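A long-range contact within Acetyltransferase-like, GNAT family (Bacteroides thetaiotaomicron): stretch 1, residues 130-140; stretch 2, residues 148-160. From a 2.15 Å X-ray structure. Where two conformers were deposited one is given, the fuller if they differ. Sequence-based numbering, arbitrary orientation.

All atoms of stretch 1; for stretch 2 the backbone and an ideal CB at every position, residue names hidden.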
# COMPACT_ATOMS: atom_id res chain seq x y z
N PHE A 130 0.17 -12.38 6.71
CA PHE A 130 0.26 -12.36 5.25
C PHE A 130 1.04 -13.57 4.76
O PHE A 130 2.05 -13.96 5.37
CB PHE A 130 0.89 -11.06 4.75
CG PHE A 130 0.01 -9.86 4.91
CD1 PHE A 130 -0.64 -9.32 3.82
CD2 PHE A 130 -0.18 -9.28 6.17
CE1 PHE A 130 -1.45 -8.19 3.94
CE2 PHE A 130 -1.01 -8.15 6.31
CZ PHE A 130 -1.65 -7.61 5.19
N THR A 131 0.57 -14.14 3.66
CA THR A 131 1.24 -15.22 2.96
C THR A 131 2.07 -14.64 1.81
O THR A 131 1.55 -13.85 1.00
CB THR A 131 0.22 -16.22 2.36
OG1 THR A 131 -0.58 -16.77 3.41
CG2 THR A 131 0.93 -17.37 1.68
N LEU A 132 3.34 -15.05 1.75
CA LEU A 132 4.20 -14.69 0.62
C LEU A 132 3.91 -15.50 -0.66
O LEU A 132 3.96 -16.72 -0.64
CB LEU A 132 5.67 -14.85 0.99
CG LEU A 132 6.63 -14.50 -0.16
CD1 LEU A 132 6.50 -13.02 -0.50
CD2 LEU A 132 8.07 -14.86 0.20
N TRP A 133 3.59 -14.81 -1.76
CA TRP A 133 3.47 -15.43 -3.08
C TRP A 133 4.80 -15.35 -3.84
O TRP A 133 5.33 -14.25 -4.11
CB TRP A 133 2.35 -14.75 -3.86
CG TRP A 133 0.99 -15.20 -3.40
CD1 TRP A 133 0.69 -16.06 -2.33
CD2 TRP A 133 -0.27 -14.84 -3.97
NE1 TRP A 133 -0.67 -16.22 -2.22
CE2 TRP A 133 -1.28 -15.50 -3.21
CE3 TRP A 133 -0.64 -14.02 -5.04
CZ2 TRP A 133 -2.64 -15.34 -3.49
CZ3 TRP A 133 -1.99 -13.86 -5.30
CH2 TRP A 133 -2.97 -14.52 -4.54
N GLU A 134 5.34 -16.52 -4.16
CA GLU A 134 6.61 -16.67 -4.87
C GLU A 134 6.41 -16.61 -6.39
O GLU A 134 6.99 -17.42 -7.11
CB GLU A 134 7.23 -18.03 -4.54
CG GLU A 134 6.94 -18.54 -3.14
CD GLU A 134 8.11 -18.32 -2.21
OE1 GLU A 134 8.20 -19.02 -1.18
OE2 GLU A 134 8.95 -17.44 -2.53
N LYS A 135 5.58 -15.71 -6.87
CA LYS A 135 5.31 -15.66 -8.28
C LYS A 135 6.26 -14.60 -8.81
O LYS A 135 6.65 -13.71 -8.08
CB LYS A 135 3.83 -15.30 -8.50
CG LYS A 135 2.89 -16.36 -7.95
CD LYS A 135 2.73 -17.47 -8.97
CE LYS A 135 2.28 -18.79 -8.38
NZ LYS A 135 1.92 -19.70 -9.55
N ASP A 136 6.62 -14.69 -10.07
CA ASP A 136 7.56 -13.75 -10.64
C ASP A 136 6.85 -12.41 -10.96
O ASP A 136 6.68 -12.04 -12.13
CB ASP A 136 8.20 -14.35 -11.90
CG ASP A 136 9.36 -13.50 -12.43
OD1 ASP A 136 9.99 -12.76 -11.63
OD2 ASP A 136 9.65 -13.57 -13.66
N TYR A 137 6.44 -11.68 -9.93
CA TYR A 137 5.75 -10.41 -10.08
C TYR A 137 6.73 -9.22 -10.35
O TYR A 137 7.86 -9.18 -9.83
CB TYR A 137 4.94 -10.14 -8.81
CG TYR A 137 4.17 -8.83 -8.92
CD1 TYR A 137 3.07 -8.73 -9.76
CD2 TYR A 137 4.53 -7.72 -8.18
CE1 TYR A 137 2.34 -7.53 -9.89
CE2 TYR A 137 3.82 -6.52 -8.29
CZ TYR A 137 2.74 -6.42 -9.18
OH TYR A 137 2.00 -5.23 -9.30
N TYR A 138 6.26 -8.25 -11.15
CA TYR A 138 6.94 -6.98 -11.41
C TYR A 138 5.99 -5.81 -11.24
O TYR A 138 4.87 -5.84 -11.77
CB TYR A 138 7.51 -6.94 -12.85
CG TYR A 138 8.76 -7.79 -12.99
CD1 TYR A 138 8.67 -9.15 -13.25
CD2 TYR A 138 10.04 -7.23 -12.80
CE1 TYR A 138 9.81 -9.94 -13.33
CE2 TYR A 138 11.18 -8.01 -12.89
CZ TYR A 138 11.05 -9.36 -13.15
OH TYR A 138 12.16 -10.14 -13.25
N GLN A 139 6.41 -4.78 -10.50
CA GLN A 139 5.67 -3.53 -10.47
C GLN A 139 6.03 -2.69 -11.71
O GLN A 139 7.19 -2.28 -11.85
CB GLN A 139 6.00 -2.75 -9.20
CG GLN A 139 5.15 -1.49 -9.05
CD GLN A 139 5.71 -0.57 -7.98
OE1 GLN A 139 6.12 0.55 -8.27
NE2 GLN A 139 5.76 -1.05 -6.76
N PRO A 140 5.03 -2.40 -12.58
CA PRO A 140 5.21 -1.48 -13.71
C PRO A 140 5.65 -0.14 -13.15
O PRO A 140 5.33 0.17 -12.02
CB PRO A 140 3.78 -1.35 -14.31
CG PRO A 140 3.02 -2.54 -13.81
CD PRO A 140 3.61 -2.76 -12.39
N UNK A 148 10.58 -1.53 -14.65
CA UNK A 148 9.68 -2.51 -14.00
C UNK A 148 10.41 -3.08 -12.77
O UNK A 148 11.55 -3.48 -12.88
CB UNK A 148 9.28 -3.63 -14.97
N UNK A 149 9.77 -3.11 -11.62
CA UNK A 149 10.48 -3.47 -10.39
C UNK A 149 10.15 -4.90 -9.92
O UNK A 149 9.00 -5.20 -9.69
CB UNK A 149 10.14 -2.47 -9.28
N UNK A 150 11.17 -5.77 -9.78
CA UNK A 150 10.89 -7.13 -9.32
C UNK A 150 10.34 -7.05 -7.88
O UNK A 150 10.85 -6.26 -7.10
CB UNK A 150 12.15 -8.00 -9.39
N UNK A 151 9.27 -7.76 -7.57
CA UNK A 151 8.65 -7.69 -6.25
C UNK A 151 7.99 -8.99 -6.02
O UNK A 151 7.96 -9.83 -6.90
CB UNK A 151 7.66 -6.53 -6.12
N UNK A 152 7.42 -9.15 -4.84
CA UNK A 152 6.56 -10.30 -4.57
C UNK A 152 5.27 -9.72 -4.08
O UNK A 152 5.25 -8.65 -3.45
CB UNK A 152 7.17 -11.28 -3.56
N UNK A 153 4.20 -10.44 -4.30
CA UNK A 153 2.92 -10.08 -3.67
C UNK A 153 2.81 -10.85 -2.36
O UNK A 153 3.35 -11.95 -2.22
CB UNK A 153 1.73 -10.39 -4.59
N UNK A 154 2.10 -10.26 -1.43
CA UNK A 154 1.85 -10.90 -0.15
C UNK A 154 0.39 -10.69 0.12
O UNK A 154 -0.12 -9.60 -0.13
CB UNK A 154 2.73 -10.34 0.97
N UNK A 155 -0.26 -11.75 0.59
CA UNK A 155 -1.71 -11.76 0.68
C UNK A 155 -2.21 -12.13 2.07
O UNK A 155 -1.71 -13.06 2.71
CB UNK A 155 -2.29 -12.73 -0.35
N UNK A 156 -3.21 -11.41 2.55
CA UNK A 156 -3.84 -11.80 3.80
C UNK A 156 -5.27 -12.15 3.42
O UNK A 156 -5.94 -11.34 2.78
CB UNK A 156 -3.77 -10.70 4.86
N UNK A 157 -5.71 -13.37 3.75
CA UNK A 157 -7.06 -13.81 3.41
C UNK A 157 -7.10 -14.99 2.44
O UNK A 157 -6.06 -15.51 2.06
CB UNK A 157 -7.84 -12.64 2.81
N UNK A 158 -8.30 -15.39 2.04
CA UNK A 158 -8.49 -16.62 1.25
C UNK A 158 -8.36 -16.29 -0.24
O UNK A 158 -9.35 -16.01 -0.93
CB UNK A 158 -9.85 -17.25 1.54
N UNK A 159 -7.10 -16.25 -0.69
CA UNK A 159 -6.78 -16.23 -2.12
C UNK A 159 -5.66 -17.25 -2.31
O UNK A 159 -4.76 -17.33 -1.50
CB UNK A 159 -6.37 -14.84 -2.60
N UNK A 160 -5.75 -18.09 -3.33
CA UNK A 160 -4.68 -19.04 -3.57
C UNK A 160 -3.86 -18.61 -4.80
O UNK A 160 -4.40 -18.28 -5.88
CB UNK A 160 -5.25 -20.45 -3.76

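Position 148 lies beside the end of stretch 1. Its ideal CB is 4.3 Å from Y138 CD2 and 4.8 Å from P140 CA, so an aliphatic or aromatic side chain would suit. It is F148. P140 CA lies over one face of its ring, 3.9 Å from the centroid.

Position 149 pairs with Q139 through two backbone bonds: 149 N to Q139 O and Q139 N to 149 O, both 2.7 Å. CB lies on the Q139 side of the sheet, where many side chains would fit. L149 is found; its CD1 is 3.8 Å from Q139 OE1.

Position 150 sits opposite Y138 in a non-hydrogen-bonded pair, so its N owes nothing to stretch 1. Phi is -64°, which proline accepts, though small or apolar residues would also do. It is P150, with CB 3.7 Å from Y138 CE2.

Position 151 gives its N to Y137 O at 3.0 Å. CB points to the side of Y137 and Q139, and a flexible apolar chain would suit. Selenomethionine M151 is present; its CB is 3.8 Å from Y137 CD2, at the ring edge.

CA-to-CB at position 152 points away overall, but the ideal CB still touches stretch 1, 3.6 Å from L132 CD1 and 3.5 Å from W133 O. A long or flat side chain could cover the corner at K135. Y152 does so: E134 CA lies over one ring face, and K135 O is at the edge, 3.4 Å from CD1.

Position 153 accepts from W133 N through its O at 2.9 Å. CB lies near the W133 and Y137 rings, so a branched aliphatic would suit. L153 sets CD2 over the Y137 ring, 3.8 Å from the centroid, and CD1 4.0 Å from W133 CE3.

Position 154 faces L132 and F130 CB; any long apolar residue would serve. Selenomethionine M154 puts CG 3.6 Å from L132 CD1 and CE 3.7 Å from F130 CB.

Position 155 pairs with T131: T131 N to 155 O is 2.7 Å, 155 N to T131 O 2.8 Å. CB is 4.1 Å from W133 CZ2, favoring a compact apolar group. V155 lays CG2 over the indole six-membered ring, 3.5 Å from its centroid.

Position 156 has CB 3.5 Å from F130 CE1; several residues could offer that. H156 places CB over the F130 ring, while its imidazole leads away.

Position 157 has phi 116° and psi -176°, which call for glycine: G157. Position 158 is out of reach: N158. At 159, CB is 3.9 Å from W133 CZ2, so apolar residues suit: L159. Position 160 points away and precedes a helix: D160, without a capping bond.

Stretch 2 148-160: FLPMYLMVHGNLD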
# COMPACT_ATOMS: atom_id res chain seq x y z
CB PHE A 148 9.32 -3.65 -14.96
CG PHE A 148 8.16 -3.34 -15.87
CD1 PHE A 148 6.93 -3.95 -15.68
CD2 PHE A 148 8.29 -2.38 -16.90
CE1 PHE A 148 5.82 -3.65 -16.55
CE2 PHE A 148 7.20 -2.09 -17.74
CZ PHE A 148 5.96 -2.74 -17.56
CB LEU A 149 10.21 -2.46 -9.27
CG LEU A 149 10.42 -0.98 -9.62
CD1 LEU A 149 9.87 -0.12 -8.47
CD2 LEU A 149 11.91 -0.67 -9.92
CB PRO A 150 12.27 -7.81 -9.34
CG PRO A 150 13.23 -6.81 -9.96
CD PRO A 150 12.61 -5.45 -9.84
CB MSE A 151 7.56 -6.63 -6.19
CG MSE A 151 8.05 -5.32 -6.68
SE MSE A 151 8.86 -4.28 -5.25
CE MSE A 151 7.40 -3.07 -5.59
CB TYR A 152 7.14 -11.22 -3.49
CG TYR A 152 8.24 -12.14 -3.97
CD1 TYR A 152 8.24 -12.63 -5.30
CD2 TYR A 152 9.25 -12.56 -3.10
CE1 TYR A 152 9.25 -13.50 -5.75
CE2 TYR A 152 10.25 -13.42 -3.53
CZ TYR A 152 10.25 -13.88 -4.85
OH TYR A 152 11.26 -14.71 -5.27
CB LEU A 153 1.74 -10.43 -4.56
CG LEU A 153 1.61 -9.78 -5.93
CD1 LEU A 153 0.36 -10.42 -6.60
CD2 LEU A 153 1.47 -8.22 -5.81
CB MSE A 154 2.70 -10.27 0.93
CG MSE A 154 4.16 -10.62 0.80
SE MSE A 154 5.04 -10.31 2.45
CE MSE A 154 4.29 -11.85 3.39
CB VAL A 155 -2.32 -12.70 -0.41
CG1 VAL A 155 -3.84 -12.61 -0.43
CG2 VAL A 155 -1.76 -12.29 -1.76
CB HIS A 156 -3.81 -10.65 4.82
CG HIS A 156 -4.58 -10.93 6.07
ND1 HIS A 156 -4.03 -11.58 7.15
CD2 HIS A 156 -5.86 -10.65 6.41
CE1 HIS A 156 -4.93 -11.69 8.11
NE2 HIS A 156 -6.06 -11.13 7.68
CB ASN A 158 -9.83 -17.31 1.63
CG ASN A 158 -10.30 -18.42 0.62
OD1 ASN A 158 -11.47 -18.45 0.22
ND2 ASN A 158 -9.38 -19.32 0.25
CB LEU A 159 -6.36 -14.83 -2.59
CG LEU A 159 -7.39 -13.69 -2.62
CD1 LEU A 159 -6.73 -12.33 -2.72
CD2 LEU A 159 -8.41 -13.81 -3.75
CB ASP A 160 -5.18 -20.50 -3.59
CG ASP A 160 -5.58 -21.04 -2.18
OD1 ASP A 160 -5.52 -20.26 -1.19
OD2 ASP A 160 -5.94 -22.23 -2.05
O HOH W 1 4.55 -12.75 -5.93
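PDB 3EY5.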